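Local coordinates for uncharacterized protein (PDB 4MXN) that is of uncharacterised function but, as a right-handed parallel beta-helix protein related to family 28 glycosyl hydrolases, probably cleaves glycosidic bonds in pectin-like polysaccharides, at residues 145-150 with 169-174; 100-105 with 117-122; 84-89 with 124-129; 189-194 with 213-218; 174-179 with 199-204. All blocks are in the same frame, centred on the assembly; numbering follows the deposited sequence. Where two conformers were deposited one is given.

Contact 1: residues 145-150 with 169-174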
# COMPACT_ATOMS: atom_id res chain seq x y z
N ASP A 145 -8.81 10.04 9.49
CA ASP A 145 -7.89 11.10 9.07
C ASP A 145 -6.41 10.68 9.23
O ASP A 145 -5.56 11.19 8.50
CB ASP A 145 -8.15 12.40 9.88
CG ASP A 145 -9.55 12.98 9.78
OD1 ASP A 145 -10.16 12.86 8.71
OD2 ASP A 145 -10.02 13.57 10.77
N TYR A 146 -6.12 9.74 10.15
CA TYR A 146 -4.74 9.33 10.45
C TYR A 146 -4.41 7.87 10.13
O TYR A 146 -3.24 7.53 9.96
CB TYR A 146 -4.47 9.59 11.95
CG TYR A 146 -4.62 11.04 12.32
CD1 TYR A 146 -3.55 11.93 12.21
CD2 TYR A 146 -5.85 11.55 12.75
CE1 TYR A 146 -3.70 13.28 12.50
CE2 TYR A 146 -6.01 12.91 13.03
CZ TYR A 146 -4.93 13.77 12.92
OH TYR A 146 -5.08 15.09 13.23
N ALA A 147 -5.42 7.00 10.13
CA ALA A 147 -5.19 5.58 9.87
C ALA A 147 -4.68 5.39 8.43
O ALA A 147 -5.29 5.92 7.49
CB ALA A 147 -6.47 4.79 10.12
N PRO A 148 -3.52 4.72 8.24
CA PRO A 148 -2.98 4.61 6.90
C PRO A 148 -3.62 3.53 6.05
O PRO A 148 -4.04 2.47 6.53
CB PRO A 148 -1.50 4.26 7.15
CG PRO A 148 -1.51 3.50 8.42
CD PRO A 148 -2.62 4.11 9.24
N ALA A 149 -3.61 3.78 4.75
CA ALA A 149 -3.97 2.79 3.75
C ALA A 149 -2.77 1.85 3.62
O ALA A 149 -1.71 2.13 4.18
CB ALA A 149 -4.26 3.49 2.42
N LEU A 150 -2.91 0.74 2.89
CA LEU A 150 -1.73 -0.11 2.68
C LEU A 150 -0.90 0.48 1.55
O LEU A 150 0.32 0.58 1.68
CB LEU A 150 -2.10 -1.57 2.42
CG LEU A 150 -2.76 -2.28 3.59
CD1 LEU A 150 -3.32 -3.61 3.17
CD2 LEU A 150 -1.81 -2.51 4.73
N ALA A 169 -5.87 -3.89 6.31
CA ALA A 169 -5.63 -2.48 6.14
C ALA A 169 -6.22 -1.69 7.32
O ALA A 169 -7.36 -1.96 7.72
CB ALA A 169 -6.24 -2.01 4.83
N ALA A 170 -5.46 -0.70 7.85
CA ALA A 170 -5.91 0.17 8.94
C ALA A 170 -6.96 1.15 8.45
O ALA A 170 -7.69 1.73 9.25
CB ALA A 170 -4.73 0.93 9.53
N ASN A 171 -7.04 1.35 7.13
CA ASN A 171 -8.02 2.22 6.51
C ASN A 171 -8.52 1.50 5.24
O ASN A 171 -9.03 0.40 5.37
CB ASN A 171 -7.41 3.60 6.27
CG ASN A 171 -8.43 4.73 6.28
OD1 ASN A 171 -9.57 4.57 5.86
ND2 ASN A 171 -8.03 5.90 6.74
N VAL A 172 -8.32 2.07 4.06
CA VAL A 172 -8.66 1.45 2.77
C VAL A 172 -7.39 0.69 2.35
O VAL A 172 -6.31 1.09 2.76
CB VAL A 172 -9.15 2.54 1.75
CG1 VAL A 172 -9.22 2.01 0.32
CG2 VAL A 172 -10.50 3.10 2.17
N ALA A 173 -7.50 -0.43 1.63
CA ALA A 173 -6.27 -1.14 1.24
C ALA A 173 -5.48 -0.37 0.17
O ALA A 173 -4.26 -0.23 0.29
CB ALA A 173 -6.59 -2.53 0.75
N GLU A 174 -6.17 0.12 -0.88
CA GLU A 174 -5.53 0.79 -2.02
C GLU A 174 -6.21 2.08 -2.35
O GLU A 174 -7.44 2.10 -2.49
CB GLU A 174 -5.60 -0.09 -3.28
CG GLU A 174 -4.95 -1.46 -3.25
CD GLU A 174 -5.43 -2.36 -4.38
OE1 GLU A 174 -5.10 -2.09 -5.56
OE2 GLU A 174 -6.18 -3.33 -4.10
O HOH W 1 -2.89 -0.04 6.74
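Asn171 reaches across to the chain before Pro148 with its amide: ND2 donates to Ala147 O at 2.8 Å, nearly straight (168°). The acceptor lies in the amide plane of Asn171, whereas from the carbonyl's side the donor stands above its plane. CG sits anti to the backbone N (chi1 -152°), which carries the amide over Ala147; ND2 also makes a weak bond to Ser144 O. Beside it, the methyl of Ala170 is set against the proline, 3.8 Å from Pro148 CD, and a water bridges Pro148 O to Ala170 N. Further on, the isobutyl group of Leu150 leans over Ala169, CG and CD1 both meeting its CB at 3.7 Å, while Leu150 N makes weak bonds to Val172 O and Ala173 O. A leucine in place of Asn171 would probably leave Ala147 O without the side-chain amide that donates to it and let the chain before Pro148 shift. Between these polar points the fit is made by alanine methyls set against the proline ring and the leucine. A side-chain amide, a water and two weak backbone bonds thus join these two buried loops, with no strand ladder between them.

Contact 2: residues 100-105 with 117-122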
# COMPACT_ATOMS: atom_id res chain seq x y z
N ASN A 100 -1.48 8.87 2.75
CA ASN A 100 -1.06 8.30 4.03
C ASN A 100 -1.20 6.79 3.97
O ASN A 100 -2.32 6.28 4.08
CB ASN A 100 -1.86 8.86 5.21
CG ASN A 100 -1.40 8.28 6.53
OD1 ASN A 100 -0.27 7.82 6.71
ND2 ASN A 100 -2.26 8.30 7.51
N ALA A 101 -0.09 6.09 3.76
CA ALA A 101 -0.10 4.64 3.60
C ALA A 101 1.20 4.00 4.02
O ALA A 101 2.15 4.71 4.32
CB ALA A 101 -0.39 4.29 2.14
N ILE A 102 1.26 2.65 4.03
CA ILE A 102 2.52 1.92 4.34
C ILE A 102 3.50 2.17 3.19
O ILE A 102 4.69 2.40 3.41
CB ILE A 102 2.28 0.42 4.61
CG1 ILE A 102 1.31 0.24 5.82
CG2 ILE A 102 3.62 -0.33 4.83
CD1 ILE A 102 0.99 -1.23 6.19
N ILE A 103 2.98 2.16 1.95
CA ILE A 103 3.73 2.51 0.74
C ILE A 103 2.91 3.56 0.02
O ILE A 103 1.77 3.28 -0.39
CB ILE A 103 4.10 1.33 -0.20
CG1 ILE A 103 4.83 0.20 0.55
CG2 ILE A 103 4.96 1.86 -1.38
CD1 ILE A 103 4.99 -1.16 -0.27
N TYR A 104 3.47 4.76 -0.13
CA TYR A 104 2.79 5.81 -0.86
C TYR A 104 3.71 6.41 -1.89
O TYR A 104 4.93 6.28 -1.81
CB TYR A 104 2.21 6.91 0.08
CG TYR A 104 3.25 7.80 0.73
CD1 TYR A 104 3.92 7.41 1.88
CD2 TYR A 104 3.55 9.05 0.20
CE1 TYR A 104 4.87 8.23 2.48
CE2 TYR A 104 4.50 9.88 0.80
CZ TYR A 104 5.16 9.46 1.94
OH TYR A 104 6.10 10.26 2.54
N ALA A 105 3.13 7.12 -2.86
CA ALA A 105 3.91 7.83 -3.86
C ALA A 105 3.17 9.07 -4.25
O ALA A 105 1.95 9.04 -4.42
CB ALA A 105 4.21 6.95 -5.06
N GLY A 117 4.46 -11.88 -1.56
CA GLY A 117 4.46 -11.62 -0.13
C GLY A 117 3.22 -10.86 0.33
O GLY A 117 2.29 -10.65 -0.45
N ILE A 118 3.24 -10.41 1.59
CA ILE A 118 2.11 -9.76 2.25
C ILE A 118 2.50 -8.38 2.78
O ILE A 118 3.63 -8.18 3.23
CB ILE A 118 1.60 -10.68 3.44
CG1 ILE A 118 1.10 -12.05 2.95
CG2 ILE A 118 0.55 -9.99 4.36
CD1 ILE A 118 1.03 -13.19 4.06
N ILE A 119 1.56 -7.43 2.69
CA ILE A 119 1.60 -6.12 3.36
C ILE A 119 0.51 -6.22 4.42
O ILE A 119 -0.67 -6.38 4.08
CB ILE A 119 1.45 -4.89 2.44
CG1 ILE A 119 2.40 -4.97 1.23
CG2 ILE A 119 1.70 -3.61 3.26
CD1 ILE A 119 2.26 -3.78 0.15
N ASP A 120 0.91 -6.22 5.71
CA ASP A 120 0.03 -6.41 6.87
C ASP A 120 -0.20 -5.10 7.62
O ASP A 120 0.74 -4.55 8.23
CB ASP A 120 0.62 -7.49 7.82
CG ASP A 120 -0.25 -7.89 9.01
OD1 ASP A 120 -1.27 -7.21 9.28
OD2 ASP A 120 0.13 -8.85 9.72
N GLY A 121 -1.45 -4.64 7.59
CA GLY A 121 -1.84 -3.36 8.17
C GLY A 121 -2.01 -3.29 9.67
O GLY A 121 -2.06 -2.18 10.22
N ARG A 122 -2.13 -4.46 10.35
CA ARG A 122 -2.33 -4.54 11.81
C ARG A 122 -3.38 -3.52 12.27
O ARG A 122 -3.15 -2.76 13.21
CB ARG A 122 -0.99 -4.33 12.55
CG ARG A 122 0.02 -5.45 12.25
CD ARG A 122 0.88 -5.80 13.43
NE ARG A 122 0.13 -6.26 14.60
CZ ARG A 122 0.33 -5.80 15.84
NH1 ARG A 122 1.23 -4.85 16.06
NH2 ARG A 122 -0.38 -6.28 16.85
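In Ile102 and Ile119 the same pair of torsions brings the branches together. Each has CG1 anti to the carbonyl carbon (chi1 -59° in Ile102 and -49° in Ile119) and continues extended to CD1, which leaves CG2 anti to the backbone N, beside the carbonyl carbon. The two side chains slide past each other in opposite directions, and the end of Ile102 comes alongside the short branch of Ile119: Ile102 CD1 lies 3.8 Å from Ile119 CG2, with the two CG2 methyls at 4.1 Å. Ile102 CD1 continues over the backbone beyond Ile119, meeting Asp120 O at 3.9 Å and the CA of Gly121 at 4.1 Å. Ile103 approaches differently. Its CB does not point at the other segment, yet the extended chain brings its end nearer, and Ile103 CD1 touches Ile119 CD1 at 3.8 Å with the two side chains crossing at about a right angle. Ile119 therefore spends one branch on each neighbour. Leu84, Ala86, Leu150 and Leu166 pack around this group and continue the hydrophobic filling of the beta-helix. On the far side of its strand Asp120 turns away from the isoleucines and closes an Asx turn, Asp120 OD1 accepting from Arg122 N at 3.1 Å, just where the helix that follows begins. Across the contact the meeting is wholly one of aliphatic carbon with aliphatic carbon or backbone, so the corner at 102-103 and strand 118-120 are joined through the interior by shape and exclusion of water.

Contact 3: residues 84-89 with 124-129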
# COMPACT_ATOMS: atom_id res chain seq x y z
N LEU A 84 5.67 -7.33 4.98
CA LEU A 84 5.93 -5.92 5.33
C LEU A 84 4.85 -5.58 6.39
O LEU A 84 3.66 -5.63 6.08
CB LEU A 84 5.84 -5.04 4.07
CG LEU A 84 6.47 -3.65 4.15
CD1 LEU A 84 7.99 -3.72 4.48
CD2 LEU A 84 6.24 -2.88 2.87
N VAL A 85 5.24 -5.43 7.67
CA VAL A 85 4.24 -5.26 8.73
C VAL A 85 4.23 -3.82 9.30
O VAL A 85 5.26 -3.24 9.59
CB VAL A 85 4.38 -6.35 9.85
CG1 VAL A 85 5.80 -6.48 10.38
CG2 VAL A 85 3.39 -6.13 10.99
N ALA A 86 3.05 -3.27 9.43
CA ALA A 86 2.85 -1.95 10.01
C ALA A 86 3.19 -1.93 11.50
O ALA A 86 2.74 -2.79 12.26
CB ALA A 86 1.40 -1.53 9.83
N VAL A 87 3.98 -0.93 11.92
CA VAL A 87 4.26 -0.67 13.33
C VAL A 87 2.97 -0.07 13.95
O VAL A 87 2.34 0.74 13.29
CB VAL A 87 5.50 0.26 13.47
CG1 VAL A 87 5.28 1.63 12.83
CG2 VAL A 87 5.93 0.39 14.93
N PRO A 88 2.53 -0.48 15.17
CA PRO A 88 1.25 0.06 15.70
C PRO A 88 1.46 1.43 16.36
O PRO A 88 1.33 1.56 17.57
CB PRO A 88 0.83 -1.00 16.72
CG PRO A 88 2.09 -1.63 17.19
CD PRO A 88 3.11 -1.50 16.06
N SER A 89 1.85 2.42 15.53
CA SER A 89 2.24 3.73 16.00
C SER A 89 1.79 4.81 15.01
O SER A 89 2.36 4.92 13.91
CB SER A 89 3.76 3.75 16.19
OG SER A 89 4.26 5.02 16.59
N ILE A 124 -6.28 -3.22 13.99
CA ILE A 124 -6.77 -2.99 15.36
C ILE A 124 -5.71 -2.24 16.18
O ILE A 124 -6.03 -1.20 16.76
CB ILE A 124 -7.27 -4.30 16.06
CG1 ILE A 124 -8.52 -4.85 15.30
CG2 ILE A 124 -7.54 -4.07 17.59
CD1 ILE A 124 -9.27 -5.98 15.88
N ALA A 125 -4.48 -2.73 16.19
CA ALA A 125 -3.39 -2.10 16.95
C ALA A 125 -3.03 -0.71 16.43
O ALA A 125 -2.79 0.19 17.23
CB ALA A 125 -2.17 -3.00 16.95
N VAL A 126 -3.02 -0.51 15.09
CA VAL A 126 -2.70 0.79 14.46
C VAL A 126 -3.83 1.80 14.79
O VAL A 126 -3.54 2.93 15.20
CB VAL A 126 -2.44 0.65 12.94
CG1 VAL A 126 -2.44 2.02 12.25
CG2 VAL A 126 -1.14 -0.09 12.66
N ARG A 127 -5.10 1.40 14.61
CA ARG A 127 -6.25 2.29 14.90
C ARG A 127 -6.35 2.64 16.40
O ARG A 127 -6.73 3.76 16.73
CB ARG A 127 -7.57 1.69 14.40
CG ARG A 127 -7.65 1.67 12.87
CD ARG A 127 -8.91 1.00 12.34
NE ARG A 127 -10.10 1.81 12.58
CZ ARG A 127 -10.58 2.71 11.74
NH1 ARG A 127 -9.96 2.96 10.59
NH2 ARG A 127 -11.66 3.40 12.05
N ALA A 128 -5.96 1.70 17.29
CA ALA A 128 -5.99 1.95 18.75
C ALA A 128 -4.95 3.02 19.12
O ALA A 128 -5.20 3.83 20.01
CB ALA A 128 -5.72 0.66 19.52
N SER A 129 -3.80 3.03 18.41
CA SER A 129 -2.75 4.03 18.59
C SER A 129 -3.30 5.41 18.19
O SER A 129 -3.15 6.39 18.94
CB SER A 129 -1.50 3.65 17.79
OG SER A 129 -0.55 4.69 17.83
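Ala86, at the end of strand 82-86, is the first residue to meet the helix, its CB lying 4.1 Å from Val126 CG2. That methyl is turned toward the incoming chain because Val126 holds CG1 anti to its own backbone N (chi1 167°), leaving CG2 beside the N. Val87 points its side chain away and offers its carbonyl instead, O resting 3.6 Å from Val126 CG2. Pro88 follows, the centre of an inverse gamma turn whose Ser89 N to Val87 O bond is weak. The ring carbon Pro88 CB abuts the methyl CB of Ala125 at 3.6 Å, and its CA lies over Val126 CG2, so the proline sits against two successive helix residues. Pro88 O then meets Ser129 CB at 3.5 Å, one helical turn beyond Ala125. Ser89 brings its CA to within 3.5 Å of Ser129 OG; that hydroxyl bonds to Val90 N, while Ser89 OG bonds to Asp92. The strand thus leaves the beta-helix through a tight turn that lies along helix 123-136. Methyls, a proline ring and carbonyl oxygens make a close van der Waals seam, and the serine hydroxyls find their hydrogen bonds just outside it.

Contact 4: residues 189-194 with 213-218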
# COMPACT_ATOMS: atom_id res chain seq x y z
N VAL A 189 -6.84 -9.00 -1.72
CA VAL A 189 -7.13 -8.11 -0.58
C VAL A 189 -7.84 -8.96 0.48
O VAL A 189 -8.92 -9.50 0.21
CB VAL A 189 -7.92 -6.81 -0.92
CG1 VAL A 189 -8.17 -5.99 0.34
CG2 VAL A 189 -7.19 -5.97 -1.97
N ASN A 190 -7.19 -9.12 1.66
CA ASN A 190 -7.75 -9.86 2.80
C ASN A 190 -8.19 -8.84 3.82
O ASN A 190 -7.37 -8.06 4.28
CB ASN A 190 -6.76 -10.88 3.38
CG ASN A 190 -6.52 -12.07 2.49
OD1 ASN A 190 -7.42 -12.55 1.80
ND2 ASN A 190 -5.34 -12.64 2.56
N ALA A 191 -9.50 -8.75 4.06
CA ALA A 191 -10.10 -7.75 4.95
C ALA A 191 -9.46 -7.73 6.33
O ALA A 191 -9.26 -6.65 6.87
CB ALA A 191 -11.60 -7.99 5.09
N GLY A 192 -9.13 -8.91 6.87
CA GLY A 192 -8.61 -9.04 8.23
C GLY A 192 -9.71 -8.60 9.17
O GLY A 192 -10.82 -9.10 9.08
N ALA A 193 -9.44 -7.58 9.99
CA ALA A 193 -10.46 -7.03 10.89
C ALA A 193 -11.16 -5.78 10.27
O ALA A 193 -12.05 -5.21 10.88
CB ALA A 193 -9.83 -6.68 12.22
N SER A 194 -10.76 -5.36 9.07
CA SER A 194 -11.33 -4.17 8.41
C SER A 194 -12.74 -4.40 7.81
O SER A 194 -12.95 -5.38 7.08
CB SER A 194 -10.41 -3.69 7.30
OG SER A 194 -11.00 -2.62 6.59
N TYR A 213 -8.62 -10.54 -6.32
CA TYR A 213 -9.54 -11.21 -5.40
C TYR A 213 -9.76 -10.35 -4.16
O TYR A 213 -8.79 -9.83 -3.59
CB TYR A 213 -9.00 -12.61 -5.00
CG TYR A 213 -9.98 -13.43 -4.17
CD1 TYR A 213 -11.08 -14.04 -4.75
CD2 TYR A 213 -9.79 -13.59 -2.80
CE1 TYR A 213 -11.98 -14.78 -3.99
CE2 TYR A 213 -10.68 -14.33 -2.02
CZ TYR A 213 -11.78 -14.92 -2.62
OH TYR A 213 -12.66 -15.63 -1.84
N PHE A 214 -11.03 -10.18 -3.75
CA PHE A 214 -11.41 -9.43 -2.54
C PHE A 214 -12.09 -10.44 -1.62
O PHE A 214 -13.12 -10.98 -2.00
CB PHE A 214 -12.31 -8.24 -2.90
CG PHE A 214 -11.68 -7.33 -3.94
CD1 PHE A 214 -10.80 -6.33 -3.56
CD2 PHE A 214 -11.93 -7.52 -5.29
CE1 PHE A 214 -10.20 -5.51 -4.52
CE2 PHE A 214 -11.35 -6.70 -6.25
CZ PHE A 214 -10.49 -5.70 -5.86
N ASN A 215 -11.47 -10.78 -0.46
CA ASN A 215 -12.02 -11.85 0.38
C ASN A 215 -13.28 -11.44 1.22
O ASN A 215 -13.83 -12.28 1.96
CB ASN A 215 -10.92 -12.40 1.31
CG ASN A 215 -10.75 -11.64 2.60
OD1 ASN A 215 -11.12 -10.44 2.70
ND2 ASN A 215 -10.21 -12.32 3.61
N MSE A 216 -13.67 -10.15 1.16
CA MSE A 216 -14.79 -9.48 1.84
C MSE A 216 -16.11 -9.77 1.10
O MSE A 216 -16.08 -10.06 -0.09
CB MSE A 216 -14.51 -7.95 1.90
CG MSE A 216 -14.38 -7.28 0.50
SE MSE A 216 -13.74 -5.43 0.45
CE MSE A 216 -15.18 -4.52 1.41
N ALA A 217 -17.26 -9.60 1.75
CA ALA A 217 -18.54 -9.87 1.09
C ALA A 217 -19.12 -8.68 0.27
O ALA A 217 -19.52 -8.90 -0.87
CB ALA A 217 -19.57 -10.35 2.10
N GLY A 218 -19.15 -7.47 0.85
CA GLY A 218 -19.72 -6.29 0.19
C GLY A 218 -19.00 -5.78 -1.05
O GLY A 218 -18.12 -6.46 -1.55
O HOH W 2 -8.80 -11.84 6.21
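Val189 and Phe214 form the close, buried part of this contact, paired as neighbours in parallel strands with their side chains on the same face. Val189 CB lies 3.9 Å from Phe214 CD1, and Val189 CG2 lies 4.0 Å from both CD1 and CE1 of Phe214, the two side chains crossing obliquely. Ala198 touches both of them, and Pro220 lies against the ring. The backbone here is firmly stitched: Val189 N donates to Tyr213 O at 2.8 Å, and Asn215 N returns a bond to Val189 O at 2.9 Å (173°).

Beyond this bridge the strands end and the pairing passes to a side chain. Asn215 holds CG between its backbone N and carbonyl carbon (chi1 86°), which folds the amide back over the neighbouring chain. Asn215 OD1 accepts from Ala191 N at 2.7 Å in a nearly straight bond whose donor stands above the carbonyl plane, taking the place of the next backbone rung. The side chains of Asn190 and Asn215 cross at about a right angle, their amide planes 48° apart; OD1 of the first and ND2 of the second approach without bonding. Toward solvent a water links Asn215 ND2 to Gly192 N, and the chain turns back through a type II' turn from Ala191 to Ser194, with Gly192 at a positive phi. Ala191 CB and the CB of selenomethionine Met216 meet more loosely, at 4.3 Å. Parallel pairing of strands from successive coils is characteristic of a parallel beta-helix; here Asn215 prolongs it by one bond.

Contact 5: residues 174-179 with 199-204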
# COMPACT_ATOMS: atom_id res chain seq x y z
N GLU A 174 -6.17 0.12 -0.88
CA GLU A 174 -5.53 0.79 -2.02
C GLU A 174 -6.21 2.08 -2.35
O GLU A 174 -7.44 2.10 -2.49
CB GLU A 174 -5.60 -0.09 -3.28
CG GLU A 174 -4.95 -1.46 -3.25
CD GLU A 174 -5.43 -2.36 -4.38
OE1 GLU A 174 -5.10 -2.09 -5.56
OE2 GLU A 174 -6.18 -3.33 -4.10
N ILE A 175 -5.43 3.13 -2.58
CA ILE A 175 -5.98 4.44 -2.98
C ILE A 175 -5.26 4.90 -4.23
O ILE A 175 -4.03 4.94 -4.24
CB ILE A 175 -5.90 5.51 -1.86
CG1 ILE A 175 -6.72 5.09 -0.59
CG2 ILE A 175 -6.36 6.91 -2.39
CD1 ILE A 175 -6.46 5.98 0.59
N TYR A 176 -6.02 5.20 -5.30
CA TYR A 176 -5.47 5.71 -6.56
C TYR A 176 -6.17 7.01 -6.84
O TYR A 176 -7.40 7.05 -6.99
CB TYR A 176 -5.62 4.69 -7.73
CG TYR A 176 -5.00 3.35 -7.40
CD1 TYR A 176 -3.62 3.17 -7.42
CD2 TYR A 176 -5.80 2.27 -7.04
CE1 TYR A 176 -3.05 1.94 -7.07
CE2 TYR A 176 -5.24 1.04 -6.70
CZ TYR A 176 -3.86 0.88 -6.72
OH TYR A 176 -3.30 -0.32 -6.37
N LYS A 177 -5.40 8.10 -6.79
CA LYS A 177 -5.92 9.44 -6.98
C LYS A 177 -5.13 10.17 -8.05
O LYS A 177 -3.91 10.29 -7.92
CB LYS A 177 -5.87 10.22 -5.64
CG LYS A 177 -6.46 11.62 -5.74
CD LYS A 177 -6.54 12.32 -4.39
CE LYS A 177 -6.99 13.76 -4.54
NZ LYS A 177 -8.37 13.89 -5.10
N ASP A 178 -5.82 10.67 -9.11
CA ASP A 178 -5.25 11.46 -10.22
C ASP A 178 -4.04 10.77 -10.85
O ASP A 178 -3.06 11.42 -11.19
CB ASP A 178 -4.87 12.88 -9.74
CG ASP A 178 -5.98 13.65 -9.06
OD1 ASP A 178 -7.16 13.47 -9.45
OD2 ASP A 178 -5.68 14.45 -8.14
N CYS A 179 -4.11 9.44 -11.01
CA CYS A 179 -3.03 8.66 -11.60
C CYS A 179 -3.32 8.36 -13.07
O CYS A 179 -4.47 8.37 -13.50
CB CYS A 179 -2.82 7.36 -10.82
SG CYS A 179 -2.16 7.59 -9.15
N ILE A 199 -10.69 -0.58 -2.21
CA ILE A 199 -10.09 0.33 -3.21
C ILE A 199 -10.89 1.60 -3.35
O ILE A 199 -12.10 1.55 -3.55
CB ILE A 199 -9.94 -0.38 -4.59
CG1 ILE A 199 -8.96 -1.55 -4.50
CG2 ILE A 199 -9.46 0.61 -5.70
CD1 ILE A 199 -9.18 -2.48 -5.45
N SER A 200 -10.16 2.74 -3.34
CA SER A 200 -10.68 4.08 -3.56
C SER A 200 -10.03 4.62 -4.84
O SER A 200 -8.79 4.63 -4.93
CB SER A 200 -10.40 4.97 -2.35
OG SER A 200 -10.92 6.28 -2.58
N ILE A 201 -10.85 5.00 -5.85
CA ILE A 201 -10.35 5.53 -7.13
C ILE A 201 -11.04 6.87 -7.42
O ILE A 201 -12.27 6.98 -7.31
CB ILE A 201 -10.51 4.52 -8.33
CG1 ILE A 201 -9.79 3.17 -8.07
CG2 ILE A 201 -10.01 5.13 -9.66
CD1 ILE A 201 -10.10 2.01 -9.07
N SER A 202 -10.25 7.88 -7.78
CA SER A 202 -10.75 9.20 -8.15
C SER A 202 -9.80 9.86 -9.13
O SER A 202 -8.58 9.74 -8.97
CB SER A 202 -10.95 10.09 -6.92
OG SER A 202 -9.73 10.44 -6.30
N GLY A 203 -10.38 10.54 -10.13
CA GLY A 203 -9.68 11.28 -11.17
C GLY A 203 -8.58 10.57 -11.94
O GLY A 203 -7.67 11.23 -12.44
N CYS A 204 -8.65 9.23 -12.05
CA CYS A 204 -7.62 8.47 -12.76
C CYS A 204 -7.91 8.40 -14.25
O CYS A 204 -9.05 8.56 -14.70
CB CYS A 204 -7.47 7.08 -12.16
SG CYS A 204 -6.79 7.04 -10.49
O HOH W 3 -9.10 7.89 -4.51
O HOH W 4 -9.24 13.10 -7.72
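Four backbone bonds bind strand 174-177 to strand 199-202 in a parallel ladder: Ser200 N donates to Glu174 O and Tyr176 N to Ser200 O, both at 2.9 Å, then Ser202 N to Tyr176 O and Asp178 N to Ser202 O. Within the first strand, Tyr176 OH donates to Glu174 OE1 at 2.7 Å, meeting the anti lone pair of that oxygen in the plane of the ring. Two waters extend the polar network along the face of Ser200 and Ser202: one joins both hydroxyls to Tyr176 O, the other ties Ser202 OG to Lys177 NZ and Asp178 OD1. The strand axes run 2° apart at 4.7 Å, the stacking of neighbouring coils in a parallel beta-helix. On the opposite, buried face, Glu174 holds CG anti to the carbonyl carbon (chi1 -60°) and extends beyond it, which lays the carboxylate beside Ile199, Glu174 OE2 3.3 Å from Ile199 CG1, and within reach of Tyr176 OH. With an alanine here the buried Tyr176 hydroxyl is likely to lose its acceptor, and a gap to open beside Ile199. Ile199 CG2 meets Tyr176 CD2 at the ring edge, at 4.2 Å. Past the strands, Cys204 SG packs 3.8 Å from Tyr176 CB and takes a weak bond from Cys179 N, while Gly203, at positive phi, passes Asp178 where a side chain would collide with OD1.

Contacts 1 and 2 are the buried ones, 2 lying nearest the chain's centre, whereas 3, 4 and 5 each reach partly to solvent. Contacts 4 and 5 both pair parallel strands of neighbouring coils and touch through Phe214 and Ile199; contact 5 has the full ladder, contact 4 a single bridge prolonged by a side chain. Contact 1 shares Glu174 with contact 5, leading from irregular loop into strand. Contact 2 is apolar, isoleucine against isoleucine and backbone, and its strand 118-120 pairs with strand 82-86 of contact 3. That contact lies on the opposite side of the centre from contact 5 and sets a helix, instead of another strand, against a coil end.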